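PDB 1SR8: cobalt-precorrin-5B C(1)-methyltransferase from Archaeoglobus fulgidus, which probably transfers a methyl group from S-adenosyl-L-methionine to C-1 of cobalt-precorrin-5B, giving cobalt-precorrin-6A on the anaerobic route to cobalamin. Local coordinates for residues S132-L137 against L184-F189; I211-G216 against E241-P246; G216-L221 against V252-L257. All coordinates share one frame; numbering follows the deposited sequence.

Contact 1 (S132-L137 against L184-F189); sequences SRSAKL and LGTTGF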
loop_
_atom_site.group_PDB
_atom_site.type_symbol
_atom_site.label_atom_id
_atom_site.label_comp_id
_atom_site.label_asym_id
_atom_site.label_seq_id
_atom_site.Cartn_x
_atom_site.Cartn_y
_atom_site.Cartn_z
ATOM N N SER A 132 9.741 5.203 -4.663
ATOM C CA SER A 132 10.143 5.053 -3.269
ATOM C C SER A 132 11.055 3.851 -3.055
ATOM O O SER A 132 11.158 2.963 -3.910
ATOM C CB SER A 132 8.917 4.930 -2.364
ATOM O OG SER A 132 8.347 3.644 -2.460
ATOM N N ARG A 133 11.717 3.832 -1.902
ATOM C CA ARG A 133 12.631 2.750 -1.548
ATOM C C ARG A 133 11.919 1.407 -1.569
ATOM O O ARG A 133 12.399 0.461 -2.184
ATOM C CB ARG A 133 13.229 3.010 -0.158
ATOM C CG ARG A 133 13.970 1.822 0.473
ATOM C CD ARG A 133 14.605 2.243 1.796
ATOM N NE ARG A 133 15.293 1.165 2.510
ATOM C CZ ARG A 133 14.680 0.179 3.155
ATOM N NH1 ARG A 133 13.357 0.119 3.174
ATOM N NH2 ARG A 133 15.392 -0.723 3.816
ATOM N N SER A 134 10.770 1.340 -0.899
ATOM C CA SER A 134 9.981 0.112 -0.824
ATOM C C SER A 134 9.616 -0.406 -2.204
ATOM O O SER A 134 9.791 -1.591 -2.499
ATOM C CB SER A 134 8.695 0.353 -0.036
ATOM O OG SER A 134 8.983 0.752 1.285
ATOM N N ALA A 135 9.093 0.497 -3.032
ATOM C CA ALA A 135 8.685 0.169 -4.390
ATOM C C ALA A 135 9.876 -0.312 -5.200
ATOM O O ALA A 135 9.799 -1.303 -5.926
ATOM C CB ALA A 135 8.069 1.388 -5.049
ATOM N N LYS A 136 10.988 0.393 -5.064
ATOM C CA LYS A 136 12.182 0.046 -5.811
ATOM C C LYS A 136 12.713 -1.339 -5.454
ATOM O O LYS A 136 13.051 -2.128 -6.344
ATOM C CB LYS A 136 13.267 1.097 -5.585
ATOM C CG LYS A 136 14.507 0.875 -6.430
ATOM C CD LYS A 136 14.174 0.869 -7.920
ATOM C CE LYS A 136 15.441 0.746 -8.759
ATOM N NZ LYS A 136 16.424 1.847 -8.463
ATOM N N LEU A 137 12.784 -1.645 -4.165
ATOM C CA LEU A 137 13.291 -2.950 -3.763
ATOM C C LEU A 137 12.344 -4.052 -4.212
ATOM O O LEU A 137 12.785 -5.130 -4.600
ATOM C CB LEU A 137 13.481 -3.015 -2.251
ATOM C CG LEU A 137 14.600 -2.129 -1.684
ATOM C CD1 LEU A 137 14.676 -2.300 -0.158
ATOM C CD2 LEU A 137 15.926 -2.490 -2.352
ATOM N N LEU A 184 5.102 3.981 -5.513
ATOM C CA LEU A 184 5.338 3.717 -4.107
ATOM C C LEU A 184 4.493 2.591 -3.528
ATOM O O LEU A 184 3.744 1.925 -4.239
ATOM C CB LEU A 184 5.093 5.012 -3.333
ATOM C CG LEU A 184 3.766 5.704 -3.638
ATOM C CD1 LEU A 184 2.666 5.070 -2.796
ATOM C CD2 LEU A 184 3.868 7.191 -3.331
ATOM N N GLY A 185 4.635 2.384 -2.223
ATOM C CA GLY A 185 3.877 1.349 -1.542
ATOM C C GLY A 185 4.718 0.660 -0.492
ATOM O O GLY A 185 5.568 -0.167 -0.823
ATOM N N THR A 186 4.480 0.992 0.775
ATOM C CA THR A 186 5.246 0.403 1.868
ATOM C C THR A 186 4.945 -1.069 2.112
ATOM O O THR A 186 5.842 -1.818 2.474
ATOM C CB THR A 186 5.033 1.176 3.189
ATOM O OG1 THR A 186 3.633 1.419 3.382
ATOM C CG2 THR A 186 5.796 2.499 3.163
ATOM N N THR A 187 3.696 -1.488 1.919
ATOM C CA THR A 187 3.336 -2.892 2.135
ATOM C C THR A 187 3.104 -3.634 0.828
ATOM O O THR A 187 3.245 -4.847 0.766
ATOM C CB THR A 187 2.043 -3.030 2.967
ATOM O OG1 THR A 187 0.948 -2.449 2.247
ATOM C CG2 THR A 187 2.181 -2.327 4.287
ATOM N N GLY A 188 2.744 -2.888 -0.211
ATOM C CA GLY A 188 2.454 -3.472 -1.507
ATOM C C GLY A 188 0.949 -3.440 -1.744
ATOM O O GLY A 188 0.476 -3.655 -2.856
ATOM N N PHE A 189 0.192 -3.149 -0.691
ATOM C CA PHE A 189 -1.266 -3.118 -0.782
ATOM C C PHE A 189 -1.818 -1.730 -0.511
ATOM O O PHE A 189 -1.170 -0.912 0.152
ATOM C CB PHE A 189 -1.877 -4.094 0.233
ATOM C CG PHE A 189 -1.494 -5.532 0.007
ATOM C CD1 PHE A 189 -2.370 -6.406 -0.624
ATOM C CD2 PHE A 189 -0.261 -6.012 0.429
ATOM C CE1 PHE A 189 -2.023 -7.743 -0.830
ATOM C CE2 PHE A 189 0.099 -7.343 0.229
ATOM C CZ PHE A 189 -0.784 -8.212 -0.402
HETATM O O HOH W 1 6.703 3.765 -0.324
#

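Contact 2 (I211-G216 against E241-P246); sequences IAITTG and EALKHP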
loop_
_atom_site.group_PDB
_atom_site.type_symbol
_atom_site.label_atom_id
_atom_site.label_comp_id
_atom_site.label_asym_id
_atom_site.label_seq_id
_atom_site.Cartn_x
_atom_site.Cartn_y
_atom_site.Cartn_z
ATOM N N ILE A 211 -3.917 0.137 22.697
ATOM C CA ILE A 211 -3.744 0.229 21.247
ATOM C C ILE A 211 -2.964 1.464 20.800
ATOM O O ILE A 211 -3.130 2.554 21.353
ATOM C CB ILE A 211 -5.115 0.249 20.496
ATOM C CG1 ILE A 211 -5.930 1.487 20.915
ATOM C CG2 ILE A 211 -5.868 -1.046 20.759
ATOM C CD1 ILE A 211 -7.040 1.894 19.937
ATOM N N ALA A 212 -2.113 1.284 19.795
ATOM C CA ALA A 212 -1.355 2.399 19.249
ATOM C C ALA A 212 -2.078 2.882 17.979
ATOM O O ALA A 212 -2.253 2.121 17.025
ATOM C CB ALA A 212 0.067 1.961 18.918
ATOM N N ILE A 213 -2.522 4.135 17.986
ATOM C CA ILE A 213 -3.210 4.728 16.835
ATOM C C ILE A 213 -2.138 5.412 15.975
ATOM O O ILE A 213 -1.642 6.485 16.330
ATOM C CB ILE A 213 -4.248 5.786 17.292
ATOM C CG1 ILE A 213 -5.174 5.185 18.354
ATOM C CG2 ILE A 213 -5.068 6.271 16.095
ATOM C CD1 ILE A 213 -6.049 6.206 19.063
ATOM N N THR A 214 -1.778 4.790 14.853
ATOM C CA THR A 214 -0.738 5.336 13.988
ATOM C C THR A 214 -1.256 5.909 12.670
ATOM O O THR A 214 -2.340 5.556 12.215
ATOM C CB THR A 214 0.344 4.270 13.715
ATOM O OG1 THR A 214 -0.146 3.280 12.798
ATOM C CG2 THR A 214 0.717 3.591 15.026
ATOM N N THR A 215 -0.469 6.805 12.071
ATOM C CA THR A 215 -0.834 7.469 10.816
ATOM C C THR A 215 -0.507 6.698 9.533
ATOM O O THR A 215 -1.141 6.909 8.495
ATOM C CB THR A 215 -0.175 8.869 10.716
ATOM O OG1 THR A 215 1.236 8.752 10.927
ATOM C CG2 THR A 215 -0.757 9.805 11.744
ATOM N N GLY A 216 0.475 5.812 9.596
ATOM C CA GLY A 216 0.836 5.052 8.420
ATOM C C GLY A 216 1.708 3.874 8.783
ATOM O O GLY A 216 1.937 3.609 9.966
ATOM N N GLU A 241 -11.939 8.978 15.377
ATOM C CA GLU A 241 -12.715 7.759 15.463
ATOM C C GLU A 241 -12.031 6.730 16.359
ATOM O O GLU A 241 -12.666 6.107 17.211
ATOM C CB GLU A 241 -12.931 7.182 14.065
ATOM C CG GLU A 241 -14.017 7.900 13.320
ATOM C CD GLU A 241 -15.287 7.967 14.148
ATOM O OE1 GLU A 241 -15.833 6.885 14.482
ATOM O OE2 GLU A 241 -15.727 9.096 14.476
ATOM N N ALA A 242 -10.734 6.552 16.155
ATOM C CA ALA A 242 -9.976 5.606 16.943
ATOM C C ALA A 242 -10.041 5.986 18.420
ATOM O O ALA A 242 -10.037 5.116 19.294
ATOM C CB ALA A 242 -8.533 5.580 16.464
ATOM N N LEU A 243 -10.113 7.286 18.697
ATOM C CA LEU A 243 -10.164 7.764 20.075
ATOM C C LEU A 243 -11.442 7.376 20.828
ATOM O O LEU A 243 -11.548 7.616 22.033
ATOM C CB LEU A 243 -9.965 9.281 20.116
ATOM C CG LEU A 243 -8.533 9.735 19.810
ATOM C CD1 LEU A 243 -8.450 11.256 19.820
ATOM C CD2 LEU A 243 -7.578 9.143 20.845
ATOM N N LYS A 244 -12.402 6.779 20.124
ATOM C CA LYS A 244 -13.648 6.340 20.752
ATOM C C LYS A 244 -13.370 5.038 21.495
ATOM O O LYS A 244 -14.200 4.561 22.263
ATOM C CB LYS A 244 -14.740 6.089 19.711
ATOM C CG LYS A 244 -15.234 7.314 18.963
ATOM C CD LYS A 244 -16.298 6.892 17.951
ATOM C CE LYS A 244 -16.926 8.076 17.214
ATOM N NZ LYS A 244 -18.048 7.642 16.306
ATOM N N HIS A 245 -12.204 4.455 21.242
ATOM C CA HIS A 245 -11.814 3.219 21.908
ATOM C C HIS A 245 -11.802 3.526 23.406
ATOM O O HIS A 245 -11.313 4.577 23.828
ATOM C CB HIS A 245 -10.428 2.782 21.423
ATOM C CG HIS A 245 -9.987 1.449 21.943
ATOM N ND1 HIS A 245 -9.458 1.279 23.204
ATOM C CD2 HIS A 245 -9.976 0.225 21.361
ATOM C CE1 HIS A 245 -9.136 0.008 23.375
ATOM N NE2 HIS A 245 -9.441 -0.653 22.271
ATOM N N PRO A 246 -12.351 2.616 24.226
ATOM C CA PRO A 246 -12.411 2.799 25.680
ATOM C C PRO A 246 -11.197 2.387 26.526
ATOM O O PRO A 246 -11.202 2.605 27.736
ATOM C CB PRO A 246 -13.650 2.007 26.055
ATOM C CG PRO A 246 -13.533 0.817 25.139
ATOM C CD PRO A 246 -13.147 1.444 23.813
#

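Contact 3 (G216-L221 against V252-L257); sequences GRKAWL and VGFPGL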
loop_
_atom_site.group_PDB
_atom_site.type_symbol
_atom_site.label_atom_id
_atom_site.label_comp_id
_atom_site.label_asym_id
_atom_site.label_seq_id
_atom_site.Cartn_x
_atom_site.Cartn_y
_atom_site.Cartn_z
ATOM N N GLY A 216 0.475 5.812 9.596
ATOM C CA GLY A 216 0.836 5.052 8.420
ATOM C C GLY A 216 1.708 3.874 8.783
ATOM O O GLY A 216 1.937 3.609 9.966
ATOM N N ARG A 217 2.208 3.171 7.774
ATOM C CA ARG A 217 3.045 2.007 8.007
ATOM C C ARG A 217 4.332 2.312 8.776
ATOM O O ARG A 217 4.728 1.539 9.635
ATOM C CB ARG A 217 3.384 1.331 6.674
ATOM C CG ARG A 217 4.205 0.039 6.789
ATOM C CD ARG A 217 3.456 -1.048 7.558
ATOM N NE ARG A 217 4.140 -2.332 7.448
ATOM C CZ ARG A 217 3.572 -3.505 7.708
ATOM N NH1 ARG A 217 2.308 -3.556 8.104
ATOM N NH2 ARG A 217 4.253 -4.629 7.531
ATOM N N LYS A 218 4.994 3.424 8.473
ATOM C CA LYS A 218 6.233 3.743 9.180
ATOM C C LYS A 218 5.951 3.970 10.653
ATOM O O LYS A 218 6.711 3.511 11.507
ATOM C CB LYS A 218 6.908 4.976 8.569
ATOM C CG LYS A 218 7.183 4.811 7.069
ATOM C CD LYS A 218 8.007 5.959 6.471
ATOM C CE LYS A 218 7.642 6.199 4.997
ATOM N NZ LYS A 218 7.835 4.999 4.119
ATOM N N ALA A 219 4.851 4.665 10.939
ATOM C CA ALA A 219 4.426 4.952 12.310
ATOM C C ALA A 219 4.112 3.650 13.034
ATOM O O ALA A 219 4.465 3.461 14.202
ATOM C CB ALA A 219 3.193 5.835 12.299
ATOM N N TRP A 220 3.437 2.761 12.317
ATOM C CA TRP A 220 3.042 1.455 12.824
ATOM C C TRP A 220 4.281 0.662 13.225
ATOM O O TRP A 220 4.297 0.010 14.265
ATOM C CB TRP A 220 2.270 0.716 11.728
ATOM C CG TRP A 220 1.722 -0.632 12.107
ATOM C CD1 TRP A 220 0.509 -0.895 12.685
ATOM C CD2 TRP A 220 2.336 -1.903 11.865
ATOM N NE1 TRP A 220 0.330 -2.250 12.806
ATOM C CE2 TRP A 220 1.434 -2.894 12.314
ATOM C CE3 TRP A 220 3.558 -2.300 11.311
ATOM C CZ2 TRP A 220 1.716 -4.262 12.222
ATOM C CZ3 TRP A 220 3.839 -3.659 11.218
ATOM C CH2 TRP A 220 2.919 -4.627 11.673
ATOM N N LEU A 221 5.314 0.717 12.389
ATOM C CA LEU A 221 6.564 0.014 12.649
ATOM C C LEU A 221 7.226 0.615 13.873
ATOM O O LEU A 221 7.812 -0.094 14.690
ATOM C CB LEU A 221 7.512 0.129 11.451
ATOM C CG LEU A 221 7.154 -0.722 10.227
ATOM C CD1 LEU A 221 8.035 -0.353 9.043
ATOM C CD2 LEU A 221 7.321 -2.185 10.569
ATOM N N VAL A 252 0.703 7.710 17.547
ATOM C CA VAL A 252 2.036 7.767 16.955
ATOM C C VAL A 252 1.886 8.143 15.481
ATOM O O VAL A 252 1.135 7.502 14.743
ATOM C CB VAL A 252 2.757 6.403 17.055
ATOM C CG1 VAL A 252 4.182 6.525 16.521
ATOM C CG2 VAL A 252 2.743 5.910 18.502
ATOM N N GLY A 253 2.580 9.192 15.052
ATOM C CA GLY A 253 2.481 9.595 13.665
ATOM C C GLY A 253 3.476 10.665 13.267
ATOM O O GLY A 253 4.176 11.225 14.108
ATOM N N PHE A 254 3.542 10.940 11.971
ATOM C CA PHE A 254 4.442 11.959 11.460
ATOM C C PHE A 254 3.706 13.295 11.380
ATOM O O PHE A 254 2.487 13.340 11.197
ATOM C CB PHE A 254 4.984 11.558 10.085
ATOM C CG PHE A 254 5.898 10.359 10.120
ATOM C CD1 PHE A 254 5.386 9.073 10.248
ATOM C CD2 PHE A 254 7.274 10.515 10.034
ATOM C CE1 PHE A 254 6.234 7.956 10.289
ATOM C CE2 PHE A 254 8.127 9.406 10.077
ATOM C CZ PHE A 254 7.602 8.126 10.204
ATOM N N PRO A 255 4.446 14.401 11.522
ATOM C CA PRO A 255 3.942 15.775 11.485
ATOM C C PRO A 255 2.876 16.053 10.426
ATOM O O PRO A 255 1.859 16.702 10.701
ATOM C CB PRO A 255 5.206 16.584 11.241
ATOM C CG PRO A 255 6.235 15.805 11.987
ATOM C CD PRO A 255 5.918 14.392 11.586
ATOM N N GLY A 256 3.120 15.555 9.218
ATOM C CA GLY A 256 2.206 15.766 8.110
ATOM C C GLY A 256 0.757 15.404 8.347
ATOM O O GLY A 256 -0.125 16.246 8.190
ATOM N N LEU A 257 0.508 14.154 8.722
ATOM C CA LEU A 257 -0.850 13.679 8.955
ATOM C C LEU A 257 -1.416 14.093 10.305
ATOM O O LEU A 257 -2.627 14.261 10.451
ATOM C CB LEU A 257 -0.899 12.156 8.808
ATOM C CG LEU A 257 -0.726 11.646 7.378
ATOM C CD1 LEU A 257 -0.414 10.171 7.371
ATOM C CD2 LEU A 257 -1.994 11.923 6.608
#

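Contact 1 (S132-L137 against L184-F189)
S132, the N-cap of helix 133-149, meets L184, while S134 and A135 pack on the loop 184-189. S132 OG lies 3.4 Å from L184 CA. With chi1 at 76°, OG stands between its own backbone N and carbonyl carbon. There it accepts a capping bond from A135 N at 3.3 Å, nearly straight at 165°. S132 OG also shares a hydrogen bond with a water at 2.7 Å, and this water accepts from G185 N at 3.1 Å. The water bridges cap and loop; no direct hydrogen bond crosses between the two segments. A135 CB packs on L184 CA at 3.7 Å. S134 CB lies 3.3 Å from G185 O, while S134 OG faces CA and CG2 of T186 in plain packing. The helix thus meets mostly loop backbone. The backbone angles of G185 would bring a CB too close to the O of L184. Around the contact, S132 shares a backbone hydrogen bond with I183, and L184 N donates to T44 OG1. Further along the loop, G188 O is bonded to T46 OG1, and T186 packs on R217 and K218 of helix 217-226.

Contact 2 (I211-G216 against E241-P246)
I211 and H245 reach toward each other tip to tip, between strand 210-214 and the turn A242-H245 at the end of the short helix 239-242. From I211 CB the side chain forks. The CG2 branch approaches H245 NE2 at 3.9 Å. CG1 is set between the backbone N and the carbonyl carbon by chi1 of 62°, and I211 CG1 itself is 4.2 Å from H245 CG. The branch ends in CD1, which lies over one face of the imidazole, 3.6 Å from H245 CG. This is a CH-pi contact, 25° off the ring normal and offset toward the rim. P246 CD covers the opposite face, so the ring is clamped between two aliphatic groups. Two residues along the strand, I213 presents CG2 and CD1 to A242 CB, CG2 at 3.6 Å. I213 CD1 also touches L243 CD2 at 3.8 Å, where the two side chains cross at about a right angle. The type I turn brings the histidine round, with H245 N bonded to A242 O at 3.0 Å. H245 NE2 makes weak hydrogen bonds to A205 O and Y208 O. An alanine here would keep the CB contact but would probably lose the ring face under I211 CD1 and leave A205 O and Y208 O without their weak bonds. The contact is apolar across the two segments and buried. NE2, which lies near I211 CG2, has its weak bonds to backbone oxygens, which is consistent with a polar ring being tolerated among apolar side chains.

Contact 3 (G216-L221 against V252-L257)
A219 and K218, in the first turn of helix 217-226, pack on the stretch from V252 to F254 where strand 248-253 ends. A219 CB points at the strand end and lies 3.6 Å from V252 O. G253 CA is next, 4.1 Å from A219 CB. V252 adds its CG1 methyl, which comes 3.9 Å from A219 O. F254 reaches the helix with one corner of its ring. F254 CE1 is 3.5 Å from K218 CB, and CZ of the same ring is almost as near. A219 N sits at the edge of the ring, in its plane, 3.6 Å from F254 CE1. The ring tip thus meets K218 CB and the backbone N of A219, and A219 N does not lie over its face.

Around this lies a second shell on both sides. G216 is the N-cap of the helix, and its O accepts from W220 N at 2.9 Å. R217 and W220 lie on the far side of the helix, where W220 CZ3 stands 3.4 Å above the centre of the R217 guanidinium. R217 NH1 also donates to I6 O. On the strand side, V252 shares backbone bonds with I213, and G253 with V280 and I282. T215 OG1 makes a weak bond to F254 N. F254 is itself the N-cap of helix 255-262.

No hydrogen bond crosses between the two segments. A219 and G253 come to 5.2 Å between their CA atoms, consistent with the small side chain of A219. Close van der Waals packing, with the F254 ring tip among the packed atoms, joins the helix after strand 210-214 to the end of the adjacent strand 248-253, as in a parallel alpha/beta sheet.

Contacts 2 and 3 belong to one four-stranded parallel sheet with helices, and their centres lie 12 Å apart. They share G216, and strands 210-214 and 248-253 are neighbours in that sheet. I213 O and V252 N are 2.9 Å apart, a probable hydrogen bond between the two contacts. Contact 2 packs on one face of strand 210-214, whereas A212 and T214 on the other face meet helix 217-226, which carries contact 3. Contact 1 lies 16 Å from contact 3 between centres, yet the two touch: T186 OG1 is 3.3 Å from R217 CB. Its centre is 24 Å from that of contact 2, and the nearest atoms are about 6 Å apart without touching. No ligand marks a site among the three.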